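Local structure of beta-lactamase (Serratia marcescens, 5GWA) at residues Asn9-Tyr14 with Leu35-Lys40; Ile246-Ser251 with Ala265-Ser270; Asp59-Glu64 with Phe120-Gly125. The protein probably hydrolyses beta-lactam antibiotics to substituted beta-amino acids, as an extended-spectrum beta-lactamase of class A, and is inhibited by avibactam. One frame throughout, in Å; residues are numbered along the deposited sequence.

Interaction 1 of 3, residues Asn9-Tyr14 with Leu35-Lys40; sequences NSIEKY and LNVNEK. With NA (sodium ion), chain K.
Ile11 of helix 4-15 packs on Leu35 and Val37 of strand 34-37, sending its two branches to different places. The Ile11 and Leu35 side chains cross at a slant, and CD1 of Ile11 meets CD2 of Leu35 at 4.1 Å, while the CG2 methyl of Ile11 meets Val37 CG2 methyl to methyl at 4.2 Å. The first torsion explains the split: with chi1 at -72° the CG2 branch lies anti to the backbone N, and CG1 carries CD1 off beside that N toward Leu35. Leu35 and Val37 are two apart in the strand and therefore both face the helix, where one branched residue can serve both. All three aliphatics are buried. Ile11 also packs on Ile267 and Val271 of helix 257-276, and Leu7 and Leu15 of helix 4-15 back Leu35 and Val37 respectively.

Glu12 contributes a methylene: its CG lies against the CG1 methyl of Val37 at 4.2 Å. A residue only partly covered can afford a charged end beyond its aliphatic stem.

No hydrogen bond crosses between the segments, and polar and metal interactions gather in the turn after the strand. Asn38 takes left-handed backbone angles, which asparagine tolerates well, and its ND2 bonds to Val22 O. Glu39 then offers its backbone O to a sodium ion at 2.8 Å, with two waters and Asp165 as further ligands; Lys40 NZ donates to one of those waters at 2.6 Å.

Over these short segments the helix and strand axes lie 23° apart and approach to 9.7 Å. An N-terminal helix lying on the edge strand of a five-stranded antiparallel sheet belongs to the alpha/beta domain of class-A beta-lactamases.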
# COMPACT_ATOMS: atom_id res chain seq x y z
N ASN A 9 -1.58 33.11 17.60
CA ASN A 9 -0.19 33.41 17.92
C ASN A 9 0.50 32.21 18.57
O ASN A 9 1.66 31.92 18.28
CB ASN A 9 -0.08 34.65 18.83
CG ASN A 9 -0.71 35.90 18.21
OD1 ASN A 9 -0.66 36.11 17.00
ND2 ASN A 9 -1.31 36.73 19.06
N SER A 10 -0.24 31.45 19.38
CA SER A 10 0.32 30.26 20.00
C SER A 10 0.67 29.21 18.95
O SER A 10 1.69 28.51 19.05
CB SER A 10 -0.69 29.66 20.97
OG SER A 10 -0.14 28.51 21.59
N ILE A 11 -0.20 29.07 17.96
CA ILE A 11 0.01 28.05 16.94
C ILE A 11 1.21 28.45 16.05
O ILE A 11 2.10 27.64 15.76
CB ILE A 11 -1.26 27.87 16.08
CG1 ILE A 11 -2.35 27.15 16.88
CG2 ILE A 11 -0.95 27.13 14.79
CD1 ILE A 11 -3.72 27.16 16.23
N GLU A 12 1.28 29.73 15.73
CA GLU A 12 2.38 30.27 14.94
C GLU A 12 3.72 30.10 15.67
O GLU A 12 4.70 29.67 15.08
CB GLU A 12 2.10 31.74 14.59
CG GLU A 12 1.04 31.88 13.50
CD GLU A 12 0.69 33.31 13.13
OE1 GLU A 12 1.06 34.21 13.88
OE2 GLU A 12 -0.03 33.52 12.12
N LYS A 13 3.70 30.23 16.99
CA LYS A 13 4.93 30.09 17.77
C LYS A 13 5.38 28.64 17.83
O LYS A 13 6.56 28.34 17.68
CB LYS A 13 4.73 30.65 19.18
CG LYS A 13 5.97 30.58 20.05
CD LYS A 13 5.79 31.36 21.35
CE LYS A 13 6.97 31.17 22.29
NZ LYS A 13 6.62 31.53 23.69
N TYR A 14 4.41 27.74 17.99
CA TYR A 14 4.66 26.29 17.91
C TYR A 14 5.32 25.88 16.59
O TYR A 14 6.22 25.04 16.53
CB TYR A 14 3.32 25.55 18.11
CG TYR A 14 3.43 24.04 17.96
CD1 TYR A 14 4.11 23.27 18.89
CD2 TYR A 14 2.98 23.40 16.82
CE1 TYR A 14 4.27 21.91 18.72
CE2 TYR A 14 3.09 22.05 16.66
CZ TYR A 14 3.75 21.31 17.60
OH TYR A 14 3.93 19.96 17.44
N LEU A 35 -10.37 30.54 12.26
CA LEU A 35 -8.94 30.71 12.42
C LEU A 35 -8.24 30.14 11.20
O LEU A 35 -8.55 29.02 10.79
CB LEU A 35 -8.47 29.98 13.68
CG LEU A 35 -7.00 30.19 14.05
CD1 LEU A 35 -6.89 30.34 15.56
CD2 LEU A 35 -6.14 29.04 13.55
N ASN A 36 -7.31 30.91 10.62
CA ASN A 36 -6.53 30.48 9.46
C ASN A 36 -5.06 30.74 9.74
O ASN A 36 -4.70 31.79 10.29
CB ASN A 36 -6.94 31.27 8.24
CG ASN A 36 -8.33 30.94 7.75
OD1 ASN A 36 -8.75 29.79 7.71
ND2 ASN A 36 -9.07 31.98 7.42
N VAL A 37 -4.19 29.80 9.36
CA VAL A 37 -2.75 29.95 9.42
C VAL A 37 -2.14 29.47 8.11
O VAL A 37 -2.43 28.36 7.66
CB VAL A 37 -2.13 29.16 10.59
CG1 VAL A 37 -0.62 29.30 10.59
CG2 VAL A 37 -2.74 29.62 11.90
N ASN A 38 -1.32 30.30 7.47
CA ASN A 38 -0.64 29.95 6.24
C ASN A 38 -1.62 29.49 5.17
O ASN A 38 -1.30 28.63 4.35
CB ASN A 38 0.45 28.92 6.49
CG ASN A 38 1.50 29.41 7.45
OD1 ASN A 38 1.86 30.59 7.44
ND2 ASN A 38 1.98 28.52 8.31
N GLU A 39 -2.78 30.12 5.12
CA GLU A 39 -3.90 29.60 4.34
C GLU A 39 -3.90 29.94 2.86
O GLU A 39 -4.74 29.42 2.13
CB GLU A 39 -5.25 29.99 4.96
CG GLU A 39 -5.68 31.43 4.70
CD GLU A 39 -5.01 32.49 5.57
OE1 GLU A 39 -4.13 32.20 6.43
OE2 GLU A 39 -5.42 33.67 5.37
N LYS A 40 -3.03 30.85 2.44
CA LYS A 40 -3.04 31.27 1.05
C LYS A 40 -2.15 30.36 0.17
O LYS A 40 -2.13 30.52 -1.04
CB LYS A 40 -2.66 32.75 0.95
CG LYS A 40 -3.73 33.67 1.54
CD LYS A 40 -3.75 35.04 0.87
CE LYS A 40 -4.86 35.90 1.43
NZ LYS A 40 -6.14 35.57 0.74
NA NA K . -6.96 30.89 1.25
O HOH W 1 -7.41 33.53 1.81
O HOH W 2 -6.57 32.20 -1.08

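Interaction 2 of 3, residues Ile246-Ser251 with Ala265-Ser270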
# COMPACT_ATOMS: atom_id res chain seq x y z
N ILE A 246 -11.96 21.34 11.20
CA ILE A 246 -10.55 21.66 11.25
C ILE A 246 -9.84 20.92 10.11
O ILE A 246 -10.15 19.78 9.79
CB ILE A 246 -9.93 21.32 12.62
CG1 ILE A 246 -8.44 21.62 12.68
CG2 ILE A 246 -10.22 19.89 13.02
CD1 ILE A 246 -7.90 21.71 14.09
N ALA A 247 -8.87 21.59 9.50
CA ALA A 247 -8.02 20.97 8.51
C ALA A 247 -6.57 21.35 8.74
O ALA A 247 -6.27 22.54 8.92
CB ALA A 247 -8.45 21.39 7.13
N VAL A 248 -5.69 20.36 8.84
CA VAL A 248 -4.27 20.63 9.00
C VAL A 248 -3.50 19.91 7.91
O VAL A 248 -3.66 18.70 7.71
CB VAL A 248 -3.73 20.24 10.39
CG1 VAL A 248 -2.25 20.58 10.52
CG2 VAL A 248 -4.54 20.91 11.50
N TYR A 249 -2.64 20.65 7.20
CA TYR A 249 -1.79 20.10 6.15
C TYR A 249 -0.34 20.36 6.51
O TYR A 249 0.09 21.50 6.54
CB TYR A 249 -2.08 20.77 4.79
CG TYR A 249 -3.49 20.60 4.36
CD1 TYR A 249 -4.48 21.46 4.79
CD2 TYR A 249 -3.86 19.57 3.50
CE1 TYR A 249 -5.79 21.31 4.38
CE2 TYR A 249 -5.18 19.33 3.20
CZ TYR A 249 -6.12 20.18 3.65
OH TYR A 249 -7.40 19.93 3.25
N VAL A 250 0.40 19.33 6.92
CA VAL A 250 1.85 19.47 7.13
C VAL A 250 2.55 19.12 5.84
O VAL A 250 2.55 17.95 5.41
CB VAL A 250 2.32 18.54 8.28
CG1 VAL A 250 3.82 18.70 8.50
CG2 VAL A 250 1.55 18.78 9.56
N SER A 251 3.07 20.13 5.14
CA SER A 251 3.58 19.91 3.79
C SER A 251 5.07 20.16 3.67
O SER A 251 5.64 20.87 4.46
CB SER A 251 2.78 20.73 2.75
OG SER A 251 3.13 22.11 2.81
N ALA A 265 -1.62 16.84 15.91
CA ALA A 265 -2.24 16.49 17.19
C ALA A 265 -2.17 17.69 18.15
O ALA A 265 -3.14 18.03 18.82
CB ALA A 265 -1.55 15.26 17.78
N GLU A 266 -1.01 18.35 18.17
CA GLU A 266 -0.78 19.46 19.07
C GLU A 266 -1.57 20.70 18.65
O GLU A 266 -2.20 21.33 19.49
CB GLU A 266 0.69 19.81 19.16
CG GLU A 266 1.51 18.75 19.88
CD GLU A 266 1.44 18.85 21.40
OE1 GLU A 266 0.55 19.53 21.95
OE2 GLU A 266 2.30 18.21 22.03
N ILE A 267 -1.63 20.97 17.35
CA ILE A 267 -2.43 22.10 16.86
C ILE A 267 -3.91 21.86 17.18
O ILE A 267 -4.62 22.73 17.67
CB ILE A 267 -2.20 22.38 15.35
CG1 ILE A 267 -0.81 22.99 15.15
CG2 ILE A 267 -3.26 23.32 14.80
CD1 ILE A 267 -0.37 23.08 13.72
N CYS A 268 -4.38 20.65 16.92
CA CYS A 268 -5.75 20.33 17.24
C CYS A 268 -6.06 20.47 18.74
O CYS A 268 -7.08 21.02 19.10
CB CYS A 268 -6.12 18.93 16.74
SG CYS A 268 -7.91 18.63 16.92
N LYS A 269 -5.16 19.98 19.58
CA LYS A 269 -5.29 20.07 21.05
C LYS A 269 -5.39 21.52 21.47
O LYS A 269 -6.18 21.86 22.38
CB LYS A 269 -4.07 19.38 21.67
CG LYS A 269 -3.98 19.44 23.19
CD LYS A 269 -5.14 18.78 23.89
CE LYS A 269 -4.82 18.65 25.38
NZ LYS A 269 -5.94 19.08 26.24
N SER A 270 -4.56 22.37 20.87
CA SER A 270 -4.57 23.81 21.18
C SER A 270 -5.94 24.38 20.87
O SER A 270 -6.51 25.13 21.67
CB SER A 270 -3.51 24.59 20.40
OG SER A 270 -2.19 24.29 20.85
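Ile246 stands up from strand 243-253 and brings its delta methyl end-on against helix 257-276 at Cys268. Its side chain is stretched out: CG1 lies anti to the backbone N (chi1 179°) and CD1 continues the line (chi2 162°), which gives the reach needed to touch the helix backbone itself. CD1 comes to 4.1 Å from Cys268 CA and 4.2 Å from its SG. Cysteine fits here because it is short and weakly polar: the sulfur, swung anti to its own backbone N, lies beside the incoming methyl instead of blocking it. The Cys268 side chain also packs on Ile236 of the adjoining strand 227-237.

Val248 and Ile267 meet in a different manner. Each presents its CG2 methyl, and the two face each other at 4.3 Å, branch against branch. Ile267 also packs on Ile11 and Leu15 of helix 4-15, so it fills the angle between the sheet and that helix. Beta-branched residues suit both sides, being at home in a strand and, on the helix, offering one branch to the sheet.

Ile246 and Val248 share the sheet face that looks at the helix, and Val250 follows them to rest on Ile263 and Ile264 a turn earlier. Tyr249 points to the other face, where its OH bonds to Thr167 OG1. The contact is wholly apolar, with no hydrogen bond between the segments; Lys269, which does not touch the strand, pairs with Asp273.

Here the last strand turns back into the C-terminal helix, which packs on the sheet it has just left: the helix-on-antiparallel-sheet layering of the alpha/beta domain in class-A beta-lactamases.

Interaction 3 of 3, residues Asp59-Glu64 with Phe120-Gly125. With NA (sodium ion), chain P.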
# COMPACT_ATOMS: atom_id res chain seq x y z
N ASP A 59 -23.87 11.96 -4.13
CA ASP A 59 -24.80 12.84 -4.86
C ASP A 59 -25.32 12.14 -6.10
O ASP A 59 -26.52 12.27 -6.44
CB ASP A 59 -24.14 14.16 -5.24
CG ASP A 59 -25.06 15.06 -6.05
OD1 ASP A 59 -26.00 15.62 -5.43
OD2 ASP A 59 -24.74 15.34 -7.21
N LYS A 60 -24.41 11.53 -6.85
CA LYS A 60 -24.78 10.83 -8.07
C LYS A 60 -25.76 9.72 -7.74
O LYS A 60 -26.78 9.58 -8.40
CB LYS A 60 -23.54 10.27 -8.78
CG LYS A 60 -23.87 9.44 -10.03
CD LYS A 60 -22.61 9.23 -10.87
CE LYS A 60 -22.87 8.40 -12.11
NZ LYS A 60 -23.41 9.24 -13.21
N LEU A 61 -25.49 8.94 -6.70
CA LEU A 61 -26.38 7.88 -6.31
C LEU A 61 -27.74 8.47 -5.89
O LEU A 61 -28.79 7.93 -6.22
CB LEU A 61 -25.81 7.11 -5.16
CG LEU A 61 -24.54 6.31 -5.44
CD1 LEU A 61 -24.12 5.63 -4.16
CD2 LEU A 61 -24.72 5.26 -6.54
N ASP A 62 -27.69 9.54 -5.10
CA ASP A 62 -28.93 10.22 -4.65
C ASP A 62 -29.72 10.64 -5.91
O ASP A 62 -30.91 10.33 -6.03
CB ASP A 62 -28.58 11.51 -3.83
CG ASP A 62 -28.14 11.25 -2.35
OD1 ASP A 62 -28.44 10.21 -1.74
OD2 ASP A 62 -27.58 12.19 -1.76
N LYS A 63 -29.11 11.42 -6.80
CA LYS A 63 -29.86 12.05 -7.87
C LYS A 63 -30.41 11.02 -8.83
O LYS A 63 -31.50 11.20 -9.39
CB LYS A 63 -29.02 13.04 -8.67
CG LYS A 63 -28.57 14.28 -7.89
CD LYS A 63 -29.71 15.20 -7.46
CE LYS A 63 -29.36 16.06 -6.24
NZ LYS A 63 -28.20 16.96 -6.50
N GLU A 64 -29.61 10.01 -9.11
CA GLU A 64 -29.99 9.05 -10.13
C GLU A 64 -30.78 7.90 -9.52
O GLU A 64 -31.09 6.92 -10.21
CB GLU A 64 -28.75 8.58 -10.93
CG GLU A 64 -28.15 9.67 -11.81
CD GLU A 64 -26.87 9.25 -12.55
OE1 GLU A 64 -26.73 8.07 -12.92
OE2 GLU A 64 -26.06 10.14 -12.87
N PHE A 120 -13.81 7.02 -8.82
CA PHE A 120 -13.55 8.06 -9.84
C PHE A 120 -14.08 7.60 -11.19
O PHE A 120 -14.80 8.34 -11.86
CB PHE A 120 -12.06 8.41 -9.95
CG PHE A 120 -11.62 9.51 -9.04
CD1 PHE A 120 -12.18 10.77 -9.12
CD2 PHE A 120 -10.61 9.29 -8.12
CE1 PHE A 120 -11.78 11.77 -8.25
CE2 PHE A 120 -10.10 10.33 -7.37
CZ PHE A 120 -10.70 11.55 -7.39
N ARG A 121 -13.85 6.34 -11.52
CA ARG A 121 -14.38 5.83 -12.79
C ARG A 121 -15.89 5.79 -12.84
O ARG A 121 -16.50 6.28 -13.84
CB ARG A 121 -13.73 4.50 -13.14
CG ARG A 121 -12.29 4.70 -13.61
CD ARG A 121 -11.63 3.44 -14.17
NE ARG A 121 -11.42 2.42 -13.14
CZ ARG A 121 -10.36 2.37 -12.34
NH1 ARG A 121 -9.40 3.28 -12.45
NH2 ARG A 121 -10.24 1.38 -11.46
N PHE A 122 -16.52 5.35 -11.75
CA PHE A 122 -17.98 5.32 -11.64
C PHE A 122 -18.59 6.71 -11.80
O PHE A 122 -19.55 6.90 -12.55
CB PHE A 122 -18.41 4.70 -10.31
CG PHE A 122 -19.87 4.82 -10.05
CD1 PHE A 122 -20.78 4.09 -10.81
CD2 PHE A 122 -20.34 5.79 -9.21
CE1 PHE A 122 -22.13 4.31 -10.66
CE2 PHE A 122 -21.68 5.98 -9.02
CZ PHE A 122 -22.58 5.23 -9.76
N VAL A 123 -18.01 7.71 -11.15
CA VAL A 123 -18.62 9.04 -11.09
C VAL A 123 -18.33 9.84 -12.35
O VAL A 123 -19.00 10.87 -12.59
CB VAL A 123 -18.14 9.78 -9.81
CG1 VAL A 123 -16.75 10.39 -10.02
CG2 VAL A 123 -19.17 10.78 -9.32
N GLY A 124 -17.38 9.39 -13.16
CA GLY A 124 -17.08 9.96 -14.46
C GLY A 124 -15.79 10.74 -14.58
O GLY A 124 -15.49 11.29 -15.65
N GLY A 125 -14.91 10.61 -13.58
CA GLY A 125 -13.53 11.09 -13.66
C GLY A 125 -13.22 12.22 -12.68
O GLY A 125 -14.12 12.75 -12.02
NA NA P . -14.44 13.92 -15.66
O HOH W 3 -11.62 13.80 -15.90
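Lys60 and Phe122 bury the most surface here, the lysine using its carbon chain more than its charge. CG lies anti to the backbone N, and the chain stays extended as far as CE, which sets CE over one face of the Phe122 ring, 4.0 Å from CZ, and 3.7 Å from Phe122 O. A bend at chi4 (83°) then turns NZ to Glu64 OE2, a 2.8 Å salt bridge four residues along the chain; the ammonium is too far from the ring for more than a weak cation-pi attraction. Leu61 CD2 approaches the same ring obliquely, 3.9 Å from CZ, and the Phe100 ring also meets it, the two planes at about 60°.

Both helices belong to the all-alpha domain of the class-A fold, and the contact joins their C-terminal ends; Lys50 and Asn113, near their starts, line the avibactam pocket. Helix 113-123 closes in a Schellman motif, with Gly125 N bonded to Phe120 O at 2.9 Å and Gly124, at positive phi, as the C-prime residue. Just before it, compact Val123 rests CG2 on Lys60 CD at 4.1 Å. Gly124 O binds a sodium ion.

How the interactions relate
Interactions 1 and 2 are neighbours, their centres 10 Å apart, and both lay a terminal helix on the same five-stranded antiparallel sheet. They touch directly: Ile11 CD1 lies 4.1 Å from Ile267 CG2, and Tyr14 packs on Glu266 and Ile267, so helices 4-15 and 257-276 form one layer that brings the two chain ends together. Interaction 3 belongs to the all-alpha domain on the opposite side of the chain's centre, its centre 36 Å from that of interaction 1 and 31 Å from that of interaction 2. Along the chain the order is 1, 3, 2: the helical domain is inserted between the first and last parts of the alpha/beta domain.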